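Local atomic coordinates of aminopeptidase N family protein (Idiomarina loihiensis L2TR, PDB entry 4FGM), a protein that binds zinc and probably acts as an aminopeptidase, removing residues from the N-terminal end of peptides. Residues N26-L31 and R71-R76; G52-S57 and T82-V87; T174-I179 and R199-L204; A205-T210 and Y316-S321. All coordinates share one frame; numbering follows the deposited sequence.

The four contacts form two pairs. Contacts 1 and 2 lie in the N-terminal part of the chain, within the peptidase M61 N-terminal domain, with centres about 13 Å apart. Their segments alternate in sequence, and they touch where Leu-74 meets Ala-55 and Leu-31 meets Val-83. Contacts 3 and 4 follow later in the chain and share helix 197-215. Their centres are about 14 Å apart, and Phe-178 of contact 3 packs on Ala-205 of contact 4. The two pairs do not touch: contacts 1 and 4 have centres about 50 Å apart. The first pair thus builds a beta region away from the zinc, the second the surroundings of the zinc-binding helix 262-277.

Contact 1: N26-L31 and R71-R76; sequences NDEQEL and RWQLAR
Glu-30 and Arg-71 are brought together by their side-chain torsions. Glu-30 has CG anti to its carbonyl carbon and is extended beyond it (chi2 178°). Arg-71 is extended to CD, then bends at chi3 (-69°). Arg-71 NH1 reaches Glu-30 OE1 at 2.9 Å on the anti side of the carboxylate, in a bent salt-bridged hydrogen bond of 136°. Glu-116 also pairs with NH1, and Glu-295 with NH2. An alanine at Arg-71 would probably leave the carboxylates of Glu-30, Glu-116 and Glu-295 without this shared positive partner. At the other end, Glu-28 OE2 lies 3.6 Å from Arg-76 NE. This link is charge only, since the oxygen lies well out of the guanidinium plane. Asp-27 OD2 pairs with Arg-76 NH1, but that nitrogen sits too close to Asp-27, so the bond is doubtful. On the buried side, Leu-31 CD1 packs on Leu-74 CG at 4.1 Å. Leu-31 and Trp-72 exchange two backbone bonds, and Leu-74 N donates to Gln-29 O at 2.7 Å. This is antiparallel beta pairing, with Leu-31 and Trp-72 hydrogen-bonded and Glu-30 and Gln-73 non-hydrogen-bonded, in the N-terminal beta region of an M61 family protein.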
loop_
_atom_site.group_PDB
_atom_site.type_symbol
_atom_site.label_atom_id
_atom_site.label_comp_id
_atom_site.label_asym_id
_atom_site.label_seq_id
_atom_site.Cartn_x
_atom_site.Cartn_y
_atom_site.Cartn_z
ATOM N N ASN A 26 -5.600 34.995 -14.443
ATOM C CA ASN A 26 -5.223 35.299 -15.820
ATOM C C ASN A 26 -6.509 35.391 -16.629
ATOM O O ASN A 26 -7.591 35.172 -16.093
ATOM C CB ASN A 26 -4.313 34.212 -16.390
ATOM C CG ASN A 26 -3.047 34.025 -15.571
ATOM O OD1 ASN A 26 -2.454 34.994 -15.090
ATOM N ND2 ASN A 26 -2.618 32.777 -15.420
ATOM N N ASP A 27 -6.404 35.725 -17.907
ATOM C CA ASP A 27 -7.595 35.842 -18.743
ATOM C C ASP A 27 -8.265 34.484 -18.831
ATOM O O ASP A 27 -7.642 33.513 -19.261
ATOM C CB ASP A 27 -7.223 36.305 -20.151
ATOM C CG ASP A 27 -5.926 37.079 -20.186
ATOM O OD1 ASP A 27 -4.852 36.434 -20.183
ATOM O OD2 ASP A 27 -5.981 38.326 -20.207
ATOM N N GLU A 28 -9.532 34.415 -18.431
ATOM C CA GLU A 28 -10.268 33.153 -18.465
ATOM C C GLU A 28 -9.459 32.113 -17.678
ATOM O O GLU A 28 -9.087 31.064 -18.205
ATOM C CB GLU A 28 -10.456 32.691 -19.916
ATOM C CG GLU A 28 -11.079 33.729 -20.853
ATOM C CD GLU A 28 -12.543 34.025 -20.545
ATOM O OE1 GLU A 28 -13.345 33.069 -20.479
ATOM O OE2 GLU A 28 -12.894 35.213 -20.379
ATOM N N GLN A 29 -9.184 32.433 -16.415
ATOM C CA GLN A 29 -8.413 31.574 -15.517
ATOM C C GLN A 29 -9.090 30.223 -15.308
ATOM O O GLN A 29 -10.312 30.148 -15.132
ATOM C CB GLN A 29 -8.235 32.276 -14.160
ATOM C CG GLN A 29 -7.517 31.460 -13.094
ATOM C CD GLN A 29 -6.030 31.285 -13.362
ATOM O OE1 GLN A 29 -5.267 32.256 -13.392
ATOM N NE2 GLN A 29 -5.607 30.038 -13.544
ATOM N N GLU A 30 -8.293 29.161 -15.320
ATOM C CA GLU A 30 -8.821 27.818 -15.120
ATOM C C GLU A 30 -8.402 27.228 -13.779
ATOM O O GLU A 30 -7.320 27.508 -13.270
ATOM C CB GLU A 30 -8.367 26.881 -16.248
ATOM C CG GLU A 30 -8.982 27.208 -17.601
ATOM C CD GLU A 30 -8.477 26.304 -18.711
ATOM O OE1 GLU A 30 -7.624 25.428 -18.441
ATOM O OE2 GLU A 30 -8.941 26.474 -19.859
ATOM N N LEU A 31 -9.285 26.406 -13.224
ATOM C CA LEU A 31 -9.056 25.730 -11.954
ATOM C C LEU A 31 -9.257 24.239 -12.233
ATOM O O LEU A 31 -10.192 23.857 -12.948
ATOM C CB LEU A 31 -10.082 26.203 -10.915
ATOM C CG LEU A 31 -10.250 27.718 -10.749
ATOM C CD1 LEU A 31 -11.473 28.023 -9.899
ATOM C CD2 LEU A 31 -9.002 28.297 -10.127
ATOM N N ARG A 71 -12.378 20.397 -14.353
ATOM C CA ARG A 71 -11.842 21.711 -14.675
ATOM C C ARG A 71 -12.901 22.799 -14.797
ATOM O O ARG A 71 -13.949 22.602 -15.422
ATOM C CB ARG A 71 -11.019 21.618 -15.971
ATOM C CG ARG A 71 -10.198 22.865 -16.319
ATOM C CD ARG A 71 -9.250 22.597 -17.491
ATOM N NE ARG A 71 -8.180 21.671 -17.131
ATOM C CZ ARG A 71 -6.975 22.042 -16.719
ATOM N NH1 ARG A 71 -6.672 23.325 -16.621
ATOM N NH2 ARG A 71 -6.081 21.127 -16.377
ATOM N N TRP A 72 -12.615 23.945 -14.182
ATOM C CA TRP A 72 -13.516 25.089 -14.219
ATOM C C TRP A 72 -12.825 26.286 -14.865
ATOM O O TRP A 72 -11.594 26.397 -14.829
ATOM C CB TRP A 72 -13.956 25.467 -12.800
ATOM C CG TRP A 72 -14.940 24.524 -12.183
ATOM C CD1 TRP A 72 -16.293 24.671 -12.129
ATOM C CD2 TRP A 72 -14.643 23.281 -11.544
ATOM N NE1 TRP A 72 -16.863 23.594 -11.491
ATOM C CE2 TRP A 72 -15.870 22.726 -11.121
ATOM C CE3 TRP A 72 -13.458 22.583 -11.283
ATOM C CZ2 TRP A 72 -15.948 21.503 -10.454
ATOM C CZ3 TRP A 72 -13.534 21.366 -10.621
ATOM C CH2 TRP A 72 -14.773 20.840 -10.212
ATOM N N GLN A 73 -13.622 27.178 -15.453
ATOM C CA GLN A 73 -13.089 28.381 -16.089
ATOM C C GLN A 73 -13.802 29.611 -15.526
ATOM O O GLN A 73 -15.036 29.694 -15.555
ATOM C CB GLN A 73 -13.271 28.316 -17.603
ATOM C CG GLN A 73 -12.553 29.431 -18.351
ATOM C CD GLN A 73 -12.642 29.280 -19.861
ATOM O OE1 GLN A 73 -13.728 29.321 -20.442
ATOM N NE2 GLN A 73 -11.495 29.105 -20.503
ATOM N N LEU A 74 -13.015 30.553 -15.010
ATOM C CA LEU A 74 -13.534 31.782 -14.406
ATOM C C LEU A 74 -13.678 32.920 -15.402
ATOM O O LEU A 74 -12.909 33.020 -16.361
ATOM C CB LEU A 74 -12.601 32.264 -13.290
ATOM C CG LEU A 74 -12.394 31.447 -12.017
ATOM C CD1 LEU A 74 -11.184 31.992 -11.279
ATOM C CD2 LEU A 74 -13.644 31.506 -11.140
ATOM N N ALA A 75 -14.658 33.787 -15.170
ATOM C CA ALA A 75 -14.838 34.942 -16.035
ATOM C C ALA A 75 -13.673 35.876 -15.687
ATOM O O ALA A 75 -13.089 35.773 -14.602
ATOM C CB ALA A 75 -16.169 35.616 -15.745
ATOM N N ARG A 76 -13.325 36.767 -16.612
ATOM C CA ARG A 76 -12.232 37.717 -16.404
ATOM C C ARG A 76 -12.492 38.663 -15.239
ATOM O O ARG A 76 -13.639 39.020 -14.957
ATOM C CB ARG A 76 -12.026 38.566 -17.655
ATOM C CG ARG A 76 -11.492 37.834 -18.854
ATOM C CD ARG A 76 -11.658 38.685 -20.102
ATOM N NE ARG A 76 -10.993 38.084 -21.252
ATOM C CZ ARG A 76 -9.675 38.048 -21.411
ATOM N NH1 ARG A 76 -8.882 38.587 -20.491
ATOM N NH2 ARG A 76 -9.150 37.466 -22.480
#

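Contact 2: G52-S57 and T82-V87; sequences GLHAES and TVHYQV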
loop_
_atom_site.group_PDB
_atom_site.type_symbol
_atom_site.label_atom_id
_atom_site.label_comp_id
_atom_site.label_asym_id
_atom_site.label_seq_id
_atom_site.Cartn_x
_atom_site.Cartn_y
_atom_site.Cartn_z
ATOM N N GLY A 52 -21.663 22.664 -5.261
ATOM C CA GLY A 52 -22.061 24.061 -5.220
ATOM C C GLY A 52 -20.947 25.077 -5.351
ATOM O O GLY A 52 -20.859 26.011 -4.555
ATOM N N LEU A 53 -20.096 24.910 -6.354
ATOM C CA LEU A 53 -18.995 25.845 -6.547
ATOM C C LEU A 53 -19.487 27.142 -7.189
ATOM O O LEU A 53 -20.304 27.116 -8.107
ATOM C CB LEU A 53 -17.905 25.206 -7.424
ATOM C CG LEU A 53 -16.626 26.007 -7.705
ATOM C CD1 LEU A 53 -15.441 25.068 -7.829
ATOM C CD2 LEU A 53 -16.788 26.825 -8.977
ATOM N N HIS A 54 -19.022 28.272 -6.670
ATOM C CA HIS A 54 -19.367 29.572 -7.234
ATOM C C HIS A 54 -18.196 30.517 -6.981
ATOM O O HIS A 54 -17.290 30.196 -6.209
ATOM C CB HIS A 54 -20.677 30.122 -6.653
ATOM C CG HIS A 54 -20.680 30.264 -5.168
ATOM N ND1 HIS A 54 -20.795 29.186 -4.314
ATOM C CD2 HIS A 54 -20.613 31.360 -4.376
ATOM C CE1 HIS A 54 -20.804 29.613 -3.066
ATOM N NE2 HIS A 54 -20.695 30.931 -3.075
ATOM N N ALA A 55 -18.188 31.668 -7.639
ATOM C CA ALA A 55 -17.072 32.592 -7.476
ATOM C C ALA A 55 -17.526 34.010 -7.235
ATOM O O ALA A 55 -18.670 34.365 -7.515
ATOM C CB ALA A 55 -16.190 32.546 -8.700
ATOM N N GLU A 56 -16.616 34.826 -6.722
ATOM C CA GLU A 56 -16.941 36.217 -6.450
ATOM C C GLU A 56 -15.697 37.076 -6.563
ATOM O O GLU A 56 -14.583 36.617 -6.299
ATOM C CB GLU A 56 -17.539 36.367 -5.050
ATOM C CG GLU A 56 -16.525 36.201 -3.935
ATOM C CD GLU A 56 -17.061 36.628 -2.587
ATOM O OE1 GLU A 56 -17.608 37.747 -2.493
ATOM O OE2 GLU A 56 -16.921 35.854 -1.618
ATOM N N SER A 57 -15.893 38.322 -6.970
ATOM C CA SER A 57 -14.788 39.251 -7.107
ATOM C C SER A 57 -15.299 40.667 -6.944
ATOM O O SER A 57 -16.334 41.034 -7.499
ATOM C CB SER A 57 -14.116 39.095 -8.471
ATOM O OG SER A 57 -12.891 39.809 -8.503
ATOM N N THR A 82 -12.259 35.016 -5.340
ATOM C CA THR A 82 -12.455 34.028 -4.290
ATOM C C THR A 82 -13.438 32.981 -4.811
ATOM O O THR A 82 -14.534 33.311 -5.257
ATOM C CB THR A 82 -13.028 34.671 -3.006
ATOM O OG1 THR A 82 -12.130 35.684 -2.540
ATOM C CG2 THR A 82 -13.188 33.622 -1.907
ATOM N N VAL A 83 -13.028 31.719 -4.766
ATOM C CA VAL A 83 -13.863 30.618 -5.233
ATOM C C VAL A 83 -14.337 29.834 -4.017
ATOM O O VAL A 83 -13.537 29.472 -3.162
ATOM C CB VAL A 83 -13.056 29.695 -6.172
ATOM C CG1 VAL A 83 -13.955 28.618 -6.764
ATOM C CG2 VAL A 83 -12.406 30.528 -7.271
ATOM N N HIS A 84 -15.639 29.588 -3.936
ATOM C CA HIS A 84 -16.214 28.858 -2.811
ATOM C C HIS A 84 -16.845 27.551 -3.270
ATOM O O HIS A 84 -17.477 27.496 -4.320
ATOM C CB HIS A 84 -17.322 29.676 -2.141
ATOM C CG HIS A 84 -16.893 31.021 -1.649
ATOM N ND1 HIS A 84 -16.248 31.208 -0.444
ATOM C CD2 HIS A 84 -17.063 32.256 -2.178
ATOM C CE1 HIS A 84 -16.044 32.498 -0.251
ATOM N NE2 HIS A 84 -16.529 33.157 -1.289
ATOM N N TYR A 85 -16.674 26.498 -2.478
ATOM C CA TYR A 85 -17.303 25.214 -2.771
ATOM C C TYR A 85 -17.279 24.327 -1.543
ATOM O O TYR A 85 -16.589 24.617 -0.563
ATOM C CB TYR A 85 -16.641 24.484 -3.959
ATOM C CG TYR A 85 -15.148 24.278 -3.859
ATOM C CD1 TYR A 85 -14.260 25.250 -4.319
ATOM C CD2 TYR A 85 -14.616 23.107 -3.310
ATOM C CE1 TYR A 85 -12.878 25.064 -4.240
ATOM C CE2 TYR A 85 -13.225 22.910 -3.221
ATOM C CZ TYR A 85 -12.369 23.896 -3.689
ATOM O OH TYR A 85 -11.004 23.737 -3.606
ATOM N N GLN A 86 -18.073 23.262 -1.593
ATOM C CA GLN A 86 -18.134 22.290 -0.512
ATOM C C GLN A 86 -17.569 20.992 -1.057
ATOM O O GLN A 86 -17.539 20.776 -2.274
ATOM C CB GLN A 86 -19.573 22.041 -0.076
ATOM C CG GLN A 86 -20.259 23.227 0.538
ATOM C CD GLN A 86 -21.517 22.820 1.260
ATOM O OE1 GLN A 86 -22.432 22.262 0.664
ATOM N NE2 GLN A 86 -21.567 23.087 2.558
ATOM N N VAL A 87 -17.124 20.126 -0.160
ATOM C CA VAL A 87 -16.587 18.845 -0.574
ATOM C C VAL A 87 -17.227 17.732 0.257
ATOM O O VAL A 87 -17.242 17.804 1.495
ATOM C CB VAL A 87 -15.059 18.811 -0.398
ATOM C CG1 VAL A 87 -14.515 17.477 -0.863
ATOM C CG2 VAL A 87 -14.428 19.943 -1.186
#
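His-54 and His-84 sit on neighbouring strands as a hydrogen-bonded pair, their rings near parallel but slid apart. The His-54 and His-84 ring planes are 29° apart and their centroids 5.3 Å apart. It is His-84 CB that covers one face of the His-54 ring, offset toward the rim, in a CH-pi contact 3.9 Å from the centroid. His-54 ND1 donates to Gly-52 O at 3.2 Å, with the oxygen in the ring plane, which would help fix the ring's rotation.

Glu-56 reaches the His-84 ring from the next hydrogen-bonded pair. Its CG sits between the backbone N and the carbonyl carbon (chi1 72°), and the chain then extends. Glu-56 OE2 takes a nearly straight bond from His-84 NE2, 2.7 Å, through its anti lone pair. The oxygen lies close to the ring plane, while the carboxylate is turned 49° from it. Ser-19 OG is hydrogen-bonded to His-84 ND1, so both ring nitrogens are engaged and the ring's rotation is fixed. The carboxylate would probably favour a positive charge on the ring.

The strands form an antiparallel ladder in the N-terminal beta region. Glu-56 and Thr-82 are also a hydrogen-bonded pair. Ala-55 and Val-83 make the non-hydrogen-bonded pair between.

Ala-55 and Val-83 point to the other face. There Leu-53 CG packs on Val-83 CG1 at 3.9 Å. Leu-53 lies side by side with Tyr-85, CD1 to CD1 at 3.7 Å. The Tyr-85 hydroxyl hydrogen-bonds to Leu-111 O and Leu-113 N.

Contact 3: T174-I179 and R199-L204; sequences TIEEFI and RITADL
Glu-176 is the first residue of strand segment 174-179 to touch the helix, at Thr-201. Glu-176 CG lies 3.5 Å from Thr-201 OG1, and the two side chains cross at about a right angle. CG is anti to the backbone N (chi1 -173°), and the chain then bends at chi2. The carboxylate turns to Thr-197, whose OG1 hydrogen-bonds OE2. Thr-201 thus meets the aliphatic part of Glu-176.

Glu-177 points away from the helix. Phe-178 points back toward it and carries most of the contact. Its CG stands between the backbone N and the carbonyl carbon (chi1 62°). The Phe-178 and Thr-201 side chains run past one another, pointing opposite ways. Phe-178 CB touches Thr-201 CG2 at 3.6 Å, and Phe-178 CD1 touches Thr-201 OG1 at 3.3 Å. Thr-201 O lies over one ring face, 3.9 Å above the plane of Phe-178 and offset toward the rim. Farther out, Phe-178 CZ meets Leu-204 CB at 3.7 Å. An alanine at Phe-178 would probably open a gap beside Thr-201 and Leu-204, since the ring that fills it would be gone.

The contact packs an outermost strand of the mixed sheet against helix 197-215, with segment axes 8.5 Å apart and 29° from parallel. Strand 183-190 adjoins on the sheet side, where the His-185 ring meets Phe-178 and Leu-187 touches Thr-201. Beyond the helix, Leu-204 packs on Cys-271 of the zinc-binding helix 262-277.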
loop_
_atom_site.group_PDB
_atom_site.type_symbol
_atom_site.label_atom_id
_atom_site.label_comp_id
_atom_site.label_asym_id
_atom_site.label_seq_id
_atom_site.Cartn_x
_atom_site.Cartn_y
_atom_site.Cartn_z
ATOM N N THR A 174 -4.836 10.750 19.837
ATOM C CA THR A 174 -3.892 10.266 20.826
ATOM C C THR A 174 -2.566 10.551 20.128
ATOM O O THR A 174 -2.365 10.124 18.989
ATOM C CB THR A 174 -4.028 8.740 21.080
ATOM O OG1 THR A 174 -5.320 8.458 21.633
ATOM C CG2 THR A 174 -2.961 8.262 22.060
ATOM N N ILE A 175 -1.677 11.287 20.788
ATOM C CA ILE A 175 -0.395 11.634 20.181
ATOM C C ILE A 175 0.774 11.292 21.095
ATOM O O ILE A 175 0.858 11.777 22.220
ATOM C CB ILE A 175 -0.333 13.145 19.850
ATOM C CG1 ILE A 175 -1.548 13.554 19.012
ATOM C CG2 ILE A 175 0.955 13.466 19.102
ATOM C CD1 ILE A 175 -1.648 15.055 18.763
ATOM N N GLU A 176 1.673 10.454 20.592
ATOM C CA GLU A 176 2.847 10.029 21.342
ATOM C C GLU A 176 4.096 10.343 20.520
ATOM O O GLU A 176 4.311 9.781 19.445
ATOM C CB GLU A 176 2.782 8.525 21.620
ATOM C CG GLU A 176 3.872 7.998 22.546
ATOM C CD GLU A 176 3.587 8.275 24.012
ATOM O OE1 GLU A 176 3.619 9.454 24.421
ATOM O OE2 GLU A 176 3.326 7.304 24.756
ATOM N N GLU A 177 4.915 11.244 21.043
ATOM C CA GLU A 177 6.136 11.655 20.375
ATOM C C GLU A 177 7.334 10.787 20.749
ATOM O O GLU A 177 7.369 10.188 21.816
ATOM C CB GLU A 177 6.427 13.116 20.719
ATOM C CG GLU A 177 6.294 14.067 19.549
ATOM C CD GLU A 177 5.423 15.264 19.864
ATOM O OE1 GLU A 177 5.611 15.870 20.939
ATOM O OE2 GLU A 177 4.555 15.603 19.031
ATOM N N PHE A 178 8.301 10.706 19.846
ATOM C CA PHE A 178 9.522 9.952 20.098
ATOM C C PHE A 178 10.633 10.446 19.183
ATOM O O PHE A 178 10.377 11.210 18.252
ATOM C CB PHE A 178 9.296 8.445 19.908
ATOM C CG PHE A 178 8.901 8.033 18.513
ATOM C CD1 PHE A 178 7.582 8.142 18.083
ATOM C CD2 PHE A 178 9.842 7.479 17.647
ATOM C CE1 PHE A 178 7.199 7.677 16.825
ATOM C CE2 PHE A 178 9.471 7.010 16.383
ATOM C CZ PHE A 178 8.149 7.115 15.968
ATOM N N ILE A 179 11.870 10.034 19.438
ATOM C CA ILE A 179 12.955 10.496 18.583
ATOM C C ILE A 179 13.818 9.370 18.034
ATOM O O ILE A 179 14.071 8.368 18.697
ATOM C CB ILE A 179 13.865 11.534 19.316
ATOM C CG1 ILE A 179 14.908 10.826 20.176
ATOM C CG2 ILE A 179 13.017 12.461 20.185
ATOM C CD1 ILE A 179 16.298 10.821 19.553
ATOM N N ARG A 199 5.098 1.484 24.167
ATOM C CA ARG A 199 5.701 0.289 23.587
ATOM C C ARG A 199 5.770 0.352 22.061
ATOM O O ARG A 199 6.817 0.073 21.481
ATOM C CB ARG A 199 4.927 -0.950 24.046
ATOM C CG ARG A 199 5.569 -2.279 23.713
ATOM C CD ARG A 199 5.128 -2.789 22.364
ATOM N NE ARG A 199 5.539 -4.176 22.132
ATOM C CZ ARG A 199 5.115 -5.224 22.837
ATOM N NH1 ARG A 199 4.258 -5.064 23.841
ATOM N NH2 ARG A 199 5.541 -6.443 22.529
ATOM N N ILE A 200 4.667 0.725 21.415
ATOM C CA ILE A 200 4.629 0.815 19.952
ATOM C C ILE A 200 5.619 1.870 19.470
ATOM O O ILE A 200 6.345 1.682 18.503
ATOM C CB ILE A 200 3.203 1.187 19.458
ATOM C CG1 ILE A 200 2.226 0.061 19.805
ATOM C CG2 ILE A 200 3.201 1.416 17.963
ATOM C CD1 ILE A 200 0.768 0.421 19.576
ATOM N N THR A 201 5.644 2.986 20.174
ATOM C CA THR A 201 6.523 4.086 19.848
ATOM C C THR A 201 7.984 3.673 20.010
ATOM O O THR A 201 8.839 4.043 19.202
ATOM C CB THR A 201 6.158 5.297 20.730
ATOM O OG1 THR A 201 5.524 6.290 19.914
ATOM C CG2 THR A 201 7.365 5.867 21.424
ATOM N N ALA A 202 8.263 2.891 21.048
ATOM C CA ALA A 202 9.617 2.411 21.290
ATOM C C ALA A 202 10.046 1.512 20.131
ATOM O O ALA A 202 11.194 1.575 19.685
ATOM C CB ALA A 202 9.679 1.645 22.603
ATOM N N ASP A 203 9.132 0.671 19.638
ATOM C CA ASP A 203 9.474 -0.192 18.513
ATOM C C ASP A 203 9.652 0.623 17.228
ATOM O O ASP A 203 10.552 0.338 16.426
ATOM C CB ASP A 203 8.409 -1.275 18.299
ATOM C CG ASP A 203 8.437 -2.341 19.378
ATOM O OD1 ASP A 203 9.506 -2.523 20.002
ATOM O OD2 ASP A 203 7.400 -3.005 19.594
ATOM N N LEU A 204 8.805 1.635 17.028
ATOM C CA LEU A 204 8.923 2.463 15.833
ATOM C C LEU A 204 10.274 3.187 15.836
ATOM O O LEU A 204 10.910 3.346 14.783
ATOM C CB LEU A 204 7.772 3.474 15.748
ATOM C CG LEU A 204 6.384 2.886 15.440
ATOM C CD1 LEU A 204 5.329 3.999 15.414
ATOM C CD2 LEU A 204 6.427 2.151 14.090
#

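Contact 4: A205-T210 and Y316-S321; sequences AKICET and YLLHTS
Ile-207 and Leu-318 make the tight, buried part of this contact. Their CD1 atoms meet at 3.5 Å. With Ile-207 CG1 anti to the carbonyl carbon (chi1 -65°), that atom also comes within 4.0 Å of Leu-318 CD1. Both residues also pack on helix 262-277, Ile-207 on Cys-272 and Leu-318 on Ser-269. That helix carries the zinc ligands His-273 and His-277, so this packing lies near the metal site, with the Leu-318 side chain about 9 Å from that of His-273.

The two helices pack nearly crosswise. The segment axes are 104° apart in direction and 9.6 Å apart at closest approach. Helix 308-320 ends here, and Ser-321 just beyond it faces helix 197-215. Ser-321 OG turns back to Leu-317 O, in the plane of that carbonyl, with chi1 53° placing it between the backbone N and the carbonyl carbon. The same carbonyl takes Ser-321 N. Across the contact, Thr-210 OG1 touches Ser-321 CB at 3.3 Å, while it bonds to Lys-206 O in its own helix. It reaches that oxygen from above the carbonyl plane, and Thr-210 N comes from the opposite face. The hydroxyls of Thr-210 and Ser-321 each bond within their own segment.

The outer side is more exposed. There Thr-210 CG2 meets Thr-320 CG2 at 3.6 Å, the side chains crossing at a slant. Lys-206 is the loose part: it covers little, and its CD comes no nearer than 3.9 Å to Ser-321 O.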
loop_
_atom_site.group_PDB
_atom_site.type_symbol
_atom_site.label_atom_id
_atom_site.label_comp_id
_atom_site.label_asym_id
_atom_site.label_seq_id
_atom_site.Cartn_x
_atom_site.Cartn_y
_atom_site.Cartn_z
ATOM N N ALA A 205 10.712 3.610 17.020
ATOM C CA ALA A 205 11.994 4.296 17.147
ATOM C C ALA A 205 13.096 3.376 16.629
ATOM O O ALA A 205 13.993 3.817 15.911
ATOM C CB ALA A 205 12.264 4.670 18.604
ATOM N N LYS A 206 13.024 2.098 16.991
ATOM C CA LYS A 206 14.017 1.132 16.539
ATOM C C LYS A 206 13.970 0.979 15.026
ATOM O O LYS A 206 14.997 1.097 14.350
ATOM C CB LYS A 206 13.805 -0.232 17.215
ATOM C CG LYS A 206 14.578 -0.387 18.514
ATOM C CD LYS A 206 14.619 -1.830 19.008
ATOM C CE LYS A 206 13.385 -2.197 19.816
ATOM N NZ LYS A 206 13.483 -3.585 20.357
ATOM N N ILE A 207 12.782 0.716 14.494
ATOM C CA ILE A 207 12.634 0.561 13.056
ATOM C C ILE A 207 13.155 1.804 12.328
ATOM O O ILE A 207 13.951 1.701 11.390
ATOM C CB ILE A 207 11.160 0.336 12.678
ATOM C CG1 ILE A 207 10.678 -0.994 13.267
ATOM C CG2 ILE A 207 10.996 0.362 11.173
ATOM C CD1 ILE A 207 9.180 -1.194 13.200
ATOM N N CYS A 208 12.712 2.976 12.774
ATOM C CA CYS A 208 13.121 4.235 12.158
ATOM C C CYS A 208 14.624 4.505 12.209
ATOM O O CYS A 208 15.214 4.940 11.216
ATOM C CB CYS A 208 12.361 5.399 12.797
ATOM S SG CYS A 208 10.606 5.428 12.363
ATOM N N GLU A 209 15.247 4.265 13.359
ATOM C CA GLU A 209 16.681 4.485 13.464
ATOM C C GLU A 209 17.405 3.556 12.498
ATOM O O GLU A 209 18.356 3.963 11.830
ATOM C CB GLU A 209 17.160 4.277 14.901
ATOM C CG GLU A 209 16.870 5.489 15.772
ATOM C CD GLU A 209 17.252 5.303 17.225
ATOM O OE1 GLU A 209 16.879 4.263 17.814
ATOM O OE2 GLU A 209 17.908 6.211 17.784
ATOM N N THR A 210 16.940 2.315 12.405
ATOM C CA THR A 210 17.549 1.362 11.486
ATOM C C THR A 210 17.510 1.907 10.062
ATOM O O THR A 210 18.480 1.789 9.318
ATOM C CB THR A 210 16.818 0.011 11.533
ATOM O OG1 THR A 210 17.040 -0.597 12.808
ATOM C CG2 THR A 210 17.315 -0.911 10.453
ATOM N N TYR A 316 11.919 -7.512 6.220
ATOM C CA TYR A 316 13.318 -7.777 6.525
ATOM C C TYR A 316 13.888 -6.837 7.592
ATOM O O TYR A 316 14.521 -7.287 8.551
ATOM C CB TYR A 316 14.149 -7.696 5.241
ATOM C CG TYR A 316 15.608 -8.026 5.446
ATOM C CD1 TYR A 316 15.997 -9.260 5.977
ATOM C CD2 TYR A 316 16.604 -7.095 5.142
ATOM C CE1 TYR A 316 17.339 -9.553 6.206
ATOM C CE2 TYR A 316 17.949 -7.378 5.365
ATOM C CZ TYR A 316 18.313 -8.607 5.899
ATOM O OH TYR A 316 19.644 -8.881 6.128
ATOM N N LEU A 317 13.659 -5.537 7.434
ATOM C CA LEU A 317 14.159 -4.561 8.404
ATOM C C LEU A 317 13.555 -4.781 9.792
ATOM O O LEU A 317 14.106 -4.334 10.799
ATOM C CB LEU A 317 13.870 -3.137 7.918
ATOM C CG LEU A 317 14.643 -2.730 6.660
ATOM C CD1 LEU A 317 14.395 -1.254 6.377
ATOM C CD2 LEU A 317 16.146 -2.994 6.859
ATOM N N LEU A 318 12.417 -5.468 9.839
ATOM C CA LEU A 318 11.752 -5.760 11.103
ATOM C C LEU A 318 12.583 -6.786 11.877
ATOM O O LEU A 318 12.624 -6.775 13.113
ATOM C CB LEU A 318 10.345 -6.298 10.830
ATOM C CG LEU A 318 9.150 -5.542 11.429
ATOM C CD1 LEU A 318 9.228 -4.046 11.147
ATOM C CD2 LEU A 318 7.881 -6.114 10.838
ATOM N N HIS A 319 13.250 -7.673 11.143
ATOM C CA HIS A 319 14.100 -8.691 11.760
ATOM C C HIS A 319 15.469 -8.087 12.034
ATOM O O HIS A 319 16.084 -8.349 13.069
ATOM C CB HIS A 319 14.276 -9.894 10.835
ATOM C CG HIS A 319 15.371 -10.823 11.262
ATOM N ND1 HIS A 319 15.309 -11.560 12.424
ATOM C CD2 HIS A 319 16.572 -11.100 10.701
ATOM C CE1 HIS A 319 16.430 -12.252 12.564
ATOM N NE2 HIS A 319 17.210 -11.990 11.534
ATOM N N THR A 320 15.930 -7.275 11.090
ATOM C CA THR A 320 17.226 -6.618 11.177
ATOM C C THR A 320 17.320 -5.652 12.354
ATOM O O THR A 320 18.394 -5.443 12.913
ATOM C CB THR A 320 17.533 -5.878 9.864
ATOM O OG1 THR A 320 18.677 -6.471 9.251
ATOM C CG2 THR A 320 17.789 -4.414 10.104
ATOM N N SER A 321 16.191 -5.064 12.728
ATOM C CA SER A 321 16.162 -4.135 13.842
ATOM C C SER A 321 15.889 -4.894 15.129
ATOM O O SER A 321 15.836 -4.306 16.209
ATOM C CB SER A 321 15.082 -3.081 13.615
ATOM O OG SER A 321 13.844 -3.708 13.333
#